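Local coordinates for hypothetical protein Paer03002360 (Pseudomonas aeruginosa, PDB 2ERV), which hydrolyses the ester bond at the 3 position of lipid A in the bacterial outer membrane, releasing a primary fatty acyl chain, at residues G8-G11 with M15-R18; Y68-D73 with P77-G82; G84-S89 with I125-A130; L112-G117 with L144-P149. All coordinates share one frame; numbering follows the deposited sequence.

Contact 1. Residues G8-G11 with M15-R18; sequences GATG and MTYR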
loop_
_atom_site.group_PDB
_atom_site.type_symbol
_atom_site.label_atom_id
_atom_site.label_comp_id
_atom_site.label_asym_id
_atom_site.label_seq_id
_atom_site.Cartn_x
_atom_site.Cartn_y
_atom_site.Cartn_z
ATOM N N GLY A 8 -6.549 6.775 -5.132
ATOM C CA GLY A 8 -5.274 7.145 -5.726
ATOM C C GLY A 8 -5.317 7.114 -7.224
ATOM O O GLY A 8 -6.399 6.972 -7.819
ATOM N N ALA A 9 -4.143 7.250 -7.838
ATOM C CA ALA A 9 -4.035 7.207 -9.302
ATOM C C ALA A 9 -2.769 6.510 -9.725
ATOM O O ALA A 9 -1.778 6.527 -8.983
ATOM C CB ALA A 9 -4.036 8.666 -9.922
ATOM N N THR A 10 -2.763 5.923 -10.916
ATOM C CA THR A 10 -1.553 5.195 -11.394
ATOM C C THR A 10 -0.589 6.181 -12.069
ATOM O O THR A 10 -0.940 7.342 -12.261
ATOM C CB THR A 10 -1.932 4.134 -12.399
ATOM O OG1 THR A 10 -2.513 4.777 -13.556
ATOM C CG2 THR A 10 -3.015 3.181 -11.834
ATOM N N GLY A 11 0.582 5.718 -12.487
ATOM C CA GLY A 11 1.448 6.563 -13.344
ATOM C C GLY A 11 0.792 6.988 -14.667
ATOM O O GLY A 11 1.208 7.979 -15.301
ATOM N N MET A 15 -7.601 5.689 -12.027
ATOM C CA MET A 15 -7.952 5.720 -10.563
ATOM C C MET A 15 -7.698 4.347 -9.950
ATOM O O MET A 15 -7.800 3.365 -10.652
ATOM C CB MET A 15 -9.444 6.013 -10.398
ATOM C CG MET A 15 -9.897 7.425 -10.848
ATOM S SD MET A 15 -8.887 8.717 -10.067
ATOM C CE MET A 15 -9.196 8.487 -8.308
ATOM N N THR A 16 -7.362 4.298 -8.666
ATOM C CA THR A 16 -7.281 3.071 -7.931
ATOM C C THR A 16 -8.032 3.331 -6.664
ATOM O O THR A 16 -8.101 4.493 -6.177
ATOM C CB THR A 16 -5.827 2.728 -7.518
ATOM O OG1 THR A 16 -5.301 3.805 -6.719
ATOM C CG2 THR A 16 -4.885 2.658 -8.735
ATOM N N TYR A 17 -8.613 2.280 -6.114
ATOM C CA TYR A 17 -9.392 2.440 -4.887
ATOM C C TYR A 17 -9.018 1.248 -4.068
ATOM O O TYR A 17 -9.083 0.144 -4.594
ATOM C CB TYR A 17 -10.909 2.371 -5.210
ATOM C CG TYR A 17 -11.372 3.444 -6.157
ATOM C CD1 TYR A 17 -11.693 4.728 -5.695
ATOM C CD2 TYR A 17 -11.469 3.187 -7.521
ATOM C CE1 TYR A 17 -12.111 5.729 -6.588
ATOM C CE2 TYR A 17 -11.885 4.161 -8.413
ATOM C CZ TYR A 17 -12.201 5.415 -7.942
ATOM O OH TYR A 17 -12.586 6.365 -8.850
ATOM N N ARG A 18 -8.669 1.432 -2.790
ATOM C CA ARG A 18 -8.152 0.321 -1.998
ATOM C C ARG A 18 -8.825 0.233 -0.655
ATOM O O ARG A 18 -8.955 1.233 0.049
ATOM C CB ARG A 18 -6.629 0.457 -1.789
ATOM C CG ARG A 18 -6.023 -0.686 -0.949
ATOM C CD ARG A 18 -4.590 -0.382 -0.619
ATOM N NE ARG A 18 -3.995 -1.323 0.337
ATOM C CZ ARG A 18 -2.999 -2.149 0.063
ATOM N NH1 ARG A 18 -2.481 -2.187 -1.156
ATOM N NH2 ARG A 18 -2.506 -2.940 1.031
#
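M15 folds back on itself, with chi2 at -52° and chi3 at -61°, and this brings its thioether end round to the neighbouring strand, where CE lies 3.2 Å from G8 O. T16 directs its side chain to the other face of the sheet. There OG1, set between its own backbone N and carbonyl carbon, rests on the G8 backbone, 3.3 Å from G8 C. G8 has no side chain at this point, so the hydroxyl can come close to the main chain. The polar end of T16 is not left to G8, because OG1 is hydrogen-bonded to S141 OG. Next to it, the T10 and T16 methyls meet, CG2 to CG2 at 3.7 Å, while T10 OG1 turns back to G14 N within the turn.

The backbones hold the register. G8 and T16 form an antiparallel hydrogen-bonded pair, with G8 N to T16 O and T16 N to G8 O both 3.0 Å. M15 CA also approaches G8 O, at 3.4 Å, as a CA-H...O contact. A9 and M15 follow as the non-hydrogen-bonded pair.

This is the end of the beta hairpin of strands 2-9 and 15-24 in the curled antiparallel sheet of the barrel. G8 and M15 touch a bound detergent molecule. Strand 139-149 flanks the hairpin through backbone bonding of A9 with Y142, and strand 35-48 flanks it on the far edge, with W48 packed on T10 and T16.

Contact 2. Residues Y68-D73 with P77-G82; sequences YEFAGD and PFIEAG. With CXE (pentaethylene glycol monodecyl ether), chain F.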
loop_
_atom_site.group_PDB
_atom_site.type_symbol
_atom_site.label_atom_id
_atom_site.label_comp_id
_atom_site.label_asym_id
_atom_site.label_seq_id
_atom_site.Cartn_x
_atom_site.Cartn_y
_atom_site.Cartn_z
ATOM N N TYR A 68 8.529 3.718 10.852
ATOM C CA TYR A 68 9.206 4.485 11.885
ATOM C C TYR A 68 8.240 5.572 12.373
ATOM O O TYR A 68 7.828 6.428 11.599
ATOM C CB TYR A 68 10.536 5.099 11.403
ATOM C CG TYR A 68 11.308 5.636 12.581
ATOM C CD1 TYR A 68 12.195 4.810 13.310
ATOM C CD2 TYR A 68 11.095 6.930 13.025
ATOM C CE1 TYR A 68 12.911 5.324 14.439
ATOM C CE2 TYR A 68 11.730 7.407 14.141
ATOM C CZ TYR A 68 12.647 6.594 14.836
ATOM O OH TYR A 68 13.274 7.119 15.923
ATOM N N GLU A 69 7.931 5.568 13.670
ATOM C CA GLU A 69 6.932 6.461 14.211
ATOM C C GLU A 69 7.686 7.412 15.096
ATOM O O GLU A 69 8.321 6.987 16.044
ATOM C CB GLU A 69 5.909 5.699 15.038
ATOM C CG GLU A 69 4.889 6.613 15.714
ATOM C CD GLU A 69 4.102 5.874 16.781
ATOM O OE1 GLU A 69 4.659 5.587 17.889
ATOM O OE2 GLU A 69 2.921 5.573 16.505
ATOM N N PHE A 70 7.642 8.695 14.763
ATOM C CA PHE A 70 8.303 9.707 15.550
ATOM C C PHE A 70 7.488 10.061 16.813
ATOM O O PHE A 70 6.269 10.002 16.797
ATOM C CB PHE A 70 8.463 10.967 14.675
ATOM C CG PHE A 70 9.404 10.784 13.522
ATOM C CD1 PHE A 70 10.769 11.067 13.687
ATOM C CD2 PHE A 70 8.945 10.310 12.274
ATOM C CE1 PHE A 70 11.673 10.899 12.616
ATOM C CE2 PHE A 70 9.837 10.108 11.182
ATOM C CZ PHE A 70 11.218 10.406 11.358
ATOM N N ALA A 71 8.161 10.455 17.896
ATOM C CA ALA A 71 7.471 10.859 19.140
ATOM C C ALA A 71 6.367 11.912 18.900
ATOM O O ALA A 71 6.446 12.760 18.000
ATOM C CB ALA A 71 8.479 11.418 20.142
ATOM N N GLY A 72 5.304 11.843 19.686
ATOM C CA GLY A 72 4.266 12.860 19.595
ATOM C C GLY A 72 3.230 12.510 20.639
ATOM O O GLY A 72 3.395 11.532 21.397
ATOM N N ASP A 73 2.184 13.330 20.695
ATOM C CA ASP A 73 1.084 13.091 21.590
ATOM C C ASP A 73 -0.152 12.962 20.716
ATOM O O ASP A 73 -0.416 11.858 20.191
ATOM C CB ASP A 73 0.939 14.182 22.635
ATOM C CG ASP A 73 -0.250 13.946 23.543
ATOM O OD1 ASP A 73 -0.186 12.989 24.333
ATOM O OD2 ASP A 73 -1.299 14.646 23.539
ATOM N N PRO A 77 3.946 11.855 13.581
ATOM C CA PRO A 77 4.350 11.625 12.200
ATOM C C PRO A 77 4.989 10.271 12.049
ATOM O O PRO A 77 5.647 9.782 13.002
ATOM C CB PRO A 77 5.392 12.704 11.931
ATOM C CG PRO A 77 5.210 13.780 13.086
ATOM C CD PRO A 77 4.716 12.935 14.240
ATOM N N PHE A 78 4.837 9.656 10.856
ATOM C CA PHE A 78 5.454 8.345 10.631
ATOM C C PHE A 78 5.868 8.220 9.184
ATOM O O PHE A 78 5.291 8.886 8.318
ATOM C CB PHE A 78 4.512 7.183 11.030
ATOM C CG PHE A 78 3.272 7.045 10.145
ATOM C CD1 PHE A 78 2.062 7.607 10.551
ATOM C CD2 PHE A 78 3.307 6.322 8.938
ATOM C CE1 PHE A 78 0.911 7.481 9.762
ATOM C CE2 PHE A 78 2.151 6.206 8.128
ATOM C CZ PHE A 78 0.955 6.776 8.546
ATOM N N ILE A 79 6.864 7.382 8.935
ATOM C CA ILE A 79 7.153 6.951 7.564
ATOM C C ILE A 79 7.069 5.421 7.517
ATOM O O ILE A 79 7.266 4.728 8.537
ATOM C CB ILE A 79 8.522 7.504 7.122
ATOM C CG1 ILE A 79 9.575 7.238 8.200
ATOM C CG2 ILE A 79 8.424 9.020 7.017
ATOM C CD1 ILE A 79 11.007 7.610 7.768
ATOM N N GLU A 80 6.721 4.861 6.364
ATOM C CA GLU A 80 6.630 3.424 6.303
ATOM C C GLU A 80 7.189 2.871 4.979
ATOM O O GLU A 80 7.287 3.594 3.978
ATOM C CB GLU A 80 5.178 2.975 6.549
ATOM C CG GLU A 80 4.235 3.336 5.416
ATOM C CD GLU A 80 2.795 2.845 5.594
ATOM O OE1 GLU A 80 2.287 2.652 6.748
ATOM O OE2 GLU A 80 2.152 2.668 4.541
ATOM N N ALA A 81 7.541 1.592 4.987
ATOM C CA ALA A 81 8.075 0.883 3.789
ATOM C C ALA A 81 7.814 -0.580 3.943
ATOM O O ALA A 81 7.988 -1.132 5.028
ATOM C CB ALA A 81 9.624 1.086 3.671
ATOM N N GLY A 82 7.440 -1.262 2.862
ATOM C CA GLY A 82 7.239 -2.658 3.046
ATOM C C GLY A 82 7.375 -3.313 1.707
ATOM O O GLY A 82 7.421 -2.637 0.684
HETATM O O17 CXE F . 12.542 11.913 7.733
HETATM C C18 CXE F . 12.326 13.265 8.139
HETATM C C19 CXE F . 10.924 13.689 7.713
HETATM O O20 CXE F . 9.992 12.677 8.092
HETATM C C21 CXE F . 8.694 12.837 7.516
HETATM C C22 CXE F . 7.678 13.047 8.627
HETATM O O23 CXE F . 6.393 12.539 8.272
HETATM C C24 CXE F . 5.617 13.471 7.504
HETATM C C25 CXE F . 4.154 13.420 7.917
HETATM O O26 CXE F . 3.330 13.923 6.872
#
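F70 N gives a hydrogen bond of 2.9 Å to P77 O. The F70 ring presents its edge to the same carbonyl, with CD2 3.4 Å from P77 O. F70 CE2 also meets I79 CG1, 4.1 Å away and oblique to the ring. I79 packs on Y68 as well, where CG1 lies 4.0 Å from Y68 CB. Alongside these side chains Y68 and I79 are joined by two backbone bonds, Y68 N to I79 O at 2.8 Å and I79 N to Y68 O at 3.0 Å. F78 CA makes a CA-H...O contact with Y68 O.

Segments 68-70 and 77-82 run antiparallel, at 170°, at the turn end of the hairpin of strands 57-70 and 75-88 in the membrane barrel. On the face carrying Y68 and I79 a detergent lies against the hairpin, its C21 3.9 Å from I79 CG2. P77 and F78 also border its ether chain.

Within its own strand, Y68 lays CD2 over the centre of the F70 ring, 3.7 Å above the plane. E69 and F78 point to the opposite face, the inner one, where E69 OE1 is salt-bridged to R36 and the F78 ring packs against V67.

Contact 3. Residues G84-S89 with I125-A130; sequences GVAAFS and IHYSNA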
loop_
_atom_site.group_PDB
_atom_site.type_symbol
_atom_site.label_atom_id
_atom_site.label_comp_id
_atom_site.label_asym_id
_atom_site.label_seq_id
_atom_site.Cartn_x
_atom_site.Cartn_y
_atom_site.Cartn_z
ATOM N N GLY A 84 5.690 -6.814 -0.181
ATOM C CA GLY A 84 4.775 -7.939 -0.064
ATOM C C GLY A 84 4.502 -8.653 -1.366
ATOM O O GLY A 84 5.284 -8.562 -2.294
ATOM N N VAL A 85 3.352 -9.322 -1.418
ATOM C CA VAL A 85 2.961 -10.103 -2.583
ATOM C C VAL A 85 1.536 -9.720 -2.935
ATOM O O VAL A 85 0.783 -9.369 -2.045
ATOM C CB VAL A 85 3.087 -11.624 -2.288
ATOM C CG1 VAL A 85 4.573 -11.977 -1.899
ATOM C CG2 VAL A 85 2.129 -12.047 -1.168
ATOM N N ALA A 86 1.196 -9.805 -4.215
ATOM C CA ALA A 86 -0.117 -9.412 -4.745
ATOM C C ALA A 86 -0.530 -10.379 -5.848
ATOM O O ALA A 86 0.319 -10.841 -6.617
ATOM C CB ALA A 86 -0.057 -7.977 -5.319
ATOM N N ALA A 87 -1.839 -10.639 -5.949
ATOM C CA ALA A 87 -2.412 -11.433 -7.022
ATOM C C ALA A 87 -3.469 -10.568 -7.693
ATOM O O ALA A 87 -4.375 -10.083 -7.005
ATOM C CB ALA A 87 -3.072 -12.731 -6.442
ATOM N N PHE A 88 -3.335 -10.378 -9.010
ATOM C CA PHE A 88 -4.284 -9.611 -9.777
ATOM C C PHE A 88 -5.291 -10.547 -10.456
ATOM O O PHE A 88 -4.992 -11.743 -10.715
ATOM C CB PHE A 88 -3.578 -8.734 -10.835
ATOM C CG PHE A 88 -2.851 -7.521 -10.251
ATOM C CD1 PHE A 88 -3.350 -6.231 -10.453
ATOM C CD2 PHE A 88 -1.652 -7.669 -9.556
ATOM C CE1 PHE A 88 -2.650 -5.067 -9.921
ATOM C CE2 PHE A 88 -0.963 -6.539 -8.987
ATOM C CZ PHE A 88 -1.459 -5.240 -9.203
ATOM N N SER A 89 -6.462 -9.992 -10.748
ATOM C CA SER A 89 -7.535 -10.749 -11.397
ATOM C C SER A 89 -7.277 -10.967 -12.885
ATOM O O SER A 89 -7.994 -11.754 -13.519
ATOM C CB SER A 89 -8.892 -10.075 -11.136
ATOM O OG SER A 89 -8.978 -8.872 -11.868
ATOM N N ILE A 125 2.848 2.842 -4.158
ATOM C CA ILE A 125 3.012 1.397 -4.215
ATOM C C ILE A 125 3.298 1.010 -5.644
ATOM O O ILE A 125 2.675 1.538 -6.564
ATOM C CB ILE A 125 1.747 0.636 -3.723
ATOM C CG1 ILE A 125 1.311 1.175 -2.345
ATOM C CG2 ILE A 125 2.046 -0.856 -3.686
ATOM C CD1 ILE A 125 -0.019 0.619 -1.851
ATOM N N HIS A 126 4.270 0.118 -5.818
ATOM C CA HIS A 126 4.595 -0.413 -7.147
ATOM C C HIS A 126 4.477 -1.930 -7.217
ATOM O O HIS A 126 4.862 -2.641 -6.281
ATOM C CB HIS A 126 6.026 0.031 -7.520
ATOM C CG HIS A 126 6.645 -0.768 -8.628
ATOM N ND1 HIS A 126 6.355 -0.546 -9.961
ATOM C CD2 HIS A 126 7.567 -1.765 -8.603
ATOM C CE1 HIS A 126 7.065 -1.385 -10.708
ATOM N NE2 HIS A 126 7.790 -2.148 -9.905
ATOM N N TYR A 127 3.962 -2.428 -8.330
ATOM C CA TYR A 127 3.769 -3.855 -8.473
ATOM C C TYR A 127 4.487 -4.320 -9.735
ATOM O O TYR A 127 4.288 -3.736 -10.801
ATOM C CB TYR A 127 2.265 -4.169 -8.649
ATOM C CG TYR A 127 1.402 -3.802 -7.461
ATOM C CD1 TYR A 127 1.122 -4.747 -6.467
ATOM C CD2 TYR A 127 0.857 -2.517 -7.343
ATOM C CE1 TYR A 127 0.310 -4.416 -5.361
ATOM C CE2 TYR A 127 0.023 -2.184 -6.252
ATOM C CZ TYR A 127 -0.229 -3.141 -5.270
ATOM O OH TYR A 127 -1.038 -2.835 -4.180
ATOM N N SER A 128 5.330 -5.346 -9.624
ATOM C CA SER A 128 5.966 -5.939 -10.832
ATOM C C SER A 128 6.488 -7.317 -10.468
ATOM O O SER A 128 6.371 -7.696 -9.337
ATOM C CB SER A 128 7.050 -5.044 -11.443
ATOM O OG SER A 128 8.053 -4.747 -10.474
ATOM N N ASN A 129 7.076 -8.046 -11.419
ATOM C CA ASN A 129 7.391 -9.459 -11.199
ATOM C C ASN A 129 8.902 -9.767 -11.254
ATOM O O ASN A 129 9.318 -10.945 -11.276
ATOM C CB ASN A 129 6.541 -10.368 -12.151
ATOM C CG ASN A 129 6.862 -10.151 -13.641
ATOM O OD1 ASN A 129 8.038 -10.001 -14.040
ATOM N ND2 ASN A 129 5.835 -10.139 -14.465
ATOM N N ALA A 130 9.707 -8.706 -11.195
ATOM C CA ALA A 130 11.167 -8.775 -11.195
ATOM C C ALA A 130 11.743 -9.419 -12.457
ATOM O O ALA A 130 12.842 -10.008 -12.410
ATOM C CB ALA A 130 11.682 -9.457 -9.957
#
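A T-shaped aromatic pair inside the barrel includes Y127, the residue between H126 and S128 of the charge relay system. The F88 ring turns its edge to the face of Y127: the centroids are 5.2 Å apart and the planes stand at 89°. The CZ corner does the touching, coming 3.6 Å from Y127 CG, toward the rim of the tyrosine ring and not above its middle. A86, two residues back on the same strand, meets the same ring in another way. Its methyl comes to the ring edge, near the plane, with CB 3.6 Å from Y127 CE1. Y127 is thus held from a face and from an edge by one strand. Its CG lies anti to the carbonyl carbon (chi1 -63°), and the ring extends inward from the strand.

Strands 75-88 and 119-128 are not neighbours in the sheet; the side chains meet on the inside of the barrel, over the intervening strand 102-114. W48 adds its ring to both F88 and Y127, and Y127 OH has a weak hydrogen bond to E105.

S128 points away from strand 75-88, and H126 takes no part in the packing. H126 NE2 and S128 OG are 2.7 Å apart and hydrogen-bonded, and H126 ND1 pairs with E140 OE2, completing the triad. No hydrogen bond crosses between the two segments. Their buried contact rests on dispersion, ring edge to ring face and methyl to ring edge, while the polar chemistry of the strand lies with H126 and S128.

Contact 4. Residues L112-G117 with L144-P149; sequences LKFANG and LFYKIP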
loop_
_atom_site.group_PDB
_atom_site.type_symbol
_atom_site.label_atom_id
_atom_site.label_comp_id
_atom_site.label_asym_id
_atom_site.label_seq_id
_atom_site.Cartn_x
_atom_site.Cartn_y
_atom_site.Cartn_z
ATOM N N LEU A 112 0.318 10.913 9.386
ATOM C CA LEU A 112 0.131 11.344 10.774
ATOM C C LEU A 112 -0.730 10.335 11.478
ATOM O O LEU A 112 -1.790 9.919 10.969
ATOM C CB LEU A 112 -0.553 12.716 10.832
ATOM C CG LEU A 112 0.126 13.836 10.020
ATOM C CD1 LEU A 112 -0.713 15.170 9.975
ATOM C CD2 LEU A 112 1.515 14.078 10.548
ATOM N N LYS A 113 -0.280 9.924 12.659
ATOM C CA LYS A 113 -1.125 9.088 13.457
ATOM C C LYS A 113 -1.672 9.882 14.649
ATOM O O LYS A 113 -0.899 10.463 15.404
ATOM C CB LYS A 113 -0.391 7.847 13.927
ATOM C CG LYS A 113 -1.217 7.082 15.003
ATOM C CD LYS A 113 -1.530 5.668 14.634
ATOM C CE LYS A 113 -1.669 4.847 15.904
ATOM N NZ LYS A 113 -1.217 3.475 15.642
ATOM N N PHE A 114 -2.988 9.851 14.829
ATOM C CA PHE A 114 -3.688 10.624 15.869
ATOM C C PHE A 114 -3.841 9.880 17.163
ATOM O O PHE A 114 -3.688 8.674 17.200
ATOM C CB PHE A 114 -5.050 11.117 15.339
ATOM C CG PHE A 114 -4.917 11.892 14.047
ATOM C CD1 PHE A 114 -4.267 13.106 14.033
ATOM C CD2 PHE A 114 -5.350 11.354 12.844
ATOM C CE1 PHE A 114 -4.085 13.825 12.827
ATOM C CE2 PHE A 114 -5.177 12.056 11.634
ATOM C CZ PHE A 114 -4.535 13.294 11.631
ATOM N N ALA A 115 -4.168 10.616 18.227
ATOM C CA ALA A 115 -4.279 10.057 19.575
ATOM C C ALA A 115 -5.397 9.023 19.691
ATOM O O ALA A 115 -5.279 8.053 20.452
ATOM C CB ALA A 115 -4.500 11.179 20.567
ATOM N N ASN A 116 -6.476 9.228 18.946
ATOM C CA ASN A 116 -7.563 8.257 18.914
ATOM C C ASN A 116 -7.260 7.005 18.083
ATOM O O ASN A 116 -8.144 6.179 17.833
ATOM C CB ASN A 116 -8.900 8.931 18.491
ATOM C CG ASN A 116 -8.900 9.451 17.051
ATOM O OD1 ASN A 116 -7.894 9.404 16.322
ATOM N ND2 ASN A 116 -10.045 9.987 16.639
ATOM N N GLY A 117 -6.014 6.870 17.638
ATOM C CA GLY A 117 -5.626 5.726 16.848
ATOM C C GLY A 117 -5.916 5.777 15.354
ATOM O O GLY A 117 -5.542 4.845 14.629
ATOM N N LEU A 144 -3.943 8.665 -1.249
ATOM C CA LEU A 144 -4.170 9.258 0.039
ATOM C C LEU A 144 -4.985 8.196 0.785
ATOM O O LEU A 144 -5.874 7.590 0.175
ATOM C CB LEU A 144 -4.964 10.558 -0.142
ATOM C CG LEU A 144 -5.081 11.280 1.244
ATOM N N PHE A 145 -4.674 7.941 2.057
ATOM C CA PHE A 145 -5.365 6.885 2.822
ATOM C C PHE A 145 -5.828 7.412 4.160
ATOM O O PHE A 145 -5.308 8.429 4.657
ATOM C CB PHE A 145 -4.531 5.588 3.022
ATOM C CG PHE A 145 -3.412 5.737 4.004
ATOM C CD1 PHE A 145 -2.157 6.136 3.576
ATOM C CD2 PHE A 145 -3.634 5.523 5.375
ATOM C CE1 PHE A 145 -1.115 6.302 4.508
ATOM C CE2 PHE A 145 -2.602 5.715 6.329
ATOM C CZ PHE A 145 -1.356 6.109 5.900
ATOM N N TYR A 146 -6.874 6.765 4.682
ATOM C CA TYR A 146 -7.408 7.042 6.001
ATOM C C TYR A 146 -7.618 5.692 6.641
ATOM O O TYR A 146 -8.128 4.767 6.015
ATOM C CB TYR A 146 -8.721 7.882 5.997
ATOM C CG TYR A 146 -8.858 8.636 7.350
ATOM C CD1 TYR A 146 -8.294 9.900 7.533
ATOM C CD2 TYR A 146 -9.433 8.033 8.448
ATOM C CE1 TYR A 146 -8.367 10.562 8.771
ATOM C CE2 TYR A 146 -9.532 8.683 9.680
ATOM C CZ TYR A 146 -8.978 9.932 9.845
ATOM O OH TYR A 146 -9.068 10.577 11.095
ATOM N N LYS A 147 -7.226 5.583 7.902
ATOM C CA LYS A 147 -7.313 4.346 8.608
ATOM C C LYS A 147 -7.955 4.597 9.996
ATOM O O LYS A 147 -7.664 5.615 10.637
ATOM C CB LYS A 147 -5.894 3.811 8.788
ATOM C CG LYS A 147 -5.847 2.398 9.324
ATOM C CD LYS A 147 -4.392 1.904 9.459
ATOM C CE LYS A 147 -3.536 2.293 8.263
ATOM N NZ LYS A 147 -2.310 1.419 8.292
ATOM N N ILE A 148 -8.806 3.679 10.444
ATOM C CA ILE A 148 -9.559 3.853 11.714
ATOM C C ILE A 148 -9.456 2.537 12.474
ATOM O O ILE A 148 -9.683 1.500 11.884
ATOM C CB ILE A 148 -11.043 4.170 11.424
ATOM C CG1 ILE A 148 -11.193 5.445 10.592
ATOM C CG2 ILE A 148 -11.890 4.314 12.757
ATOM C CD1 ILE A 148 -12.509 5.505 9.815
ATOM N N PRO A 149 -9.168 2.566 13.778
ATOM C CA PRO A 149 -9.057 1.320 14.564
ATOM C C PRO A 149 -10.425 0.621 14.616
ATOM O O PRO A 149 -11.441 1.309 14.568
ATOM C CB PRO A 149 -8.636 1.805 15.954
ATOM C CG PRO A 149 -8.957 3.260 16.002
ATOM C CD PRO A 149 -8.983 3.779 14.611
#
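Y146 OH is hydrogen-bonded to Q118 OE1 and also reaches the F114 ring, which it meets obliquely, 4.2 Å from both F114 CD2 and CE2. The two side chains cross at about a right angle. Y146 CG stands anti to the backbone N (chi1 -155°), which sends the ring out along the surface toward F114. Q118 has a second link here, as N116 OD1 is bound to its backbone N.

Further along, G117 N bonds F114 O at 3.0 Å, closing the type I turn on which P149 packs. Two carbons of the proline ring do the touching: CG is 3.5 Å from N116 O and CD is 3.6 Å from G117 O. G117 has a positive phi (83°) and no side chain, so the ring can settle directly on its backbone.

Strand 119-128 runs between strands 102-114 and 139-149, and V120 on it touches both F114 and Y146. The contact therefore spans one intervening strand at the end of the barrel. P149 carbons at two carbonyl oxygens and a hydroxyl at a ring, with no hydrogen bond between the segments, leave van der Waals packing and, at most, weak polar attraction to hold it.

In the fold
All four contacts belong to one curled antiparallel sheet, and all four include residues of detergent pockets. Contacts 1 and 2 each join adjacent strands of a hairpin through backbone hydrogen bonds. Contacts 3 and 4 instead reach over an intervening strand and have no hydrogen bond between their segments. Contact 3 is the buried one, aromatic and beside the catalytic residues; contact 4 lies on the surface, with proline on a turn. Contacts 2 and 3 share strand 75-88 but lie on opposite sides of the chain's centre. Contact 2 touches contact 4 through F78 and F145, and contact 1 meets contact 3 where R18 packs on Y127 and I125.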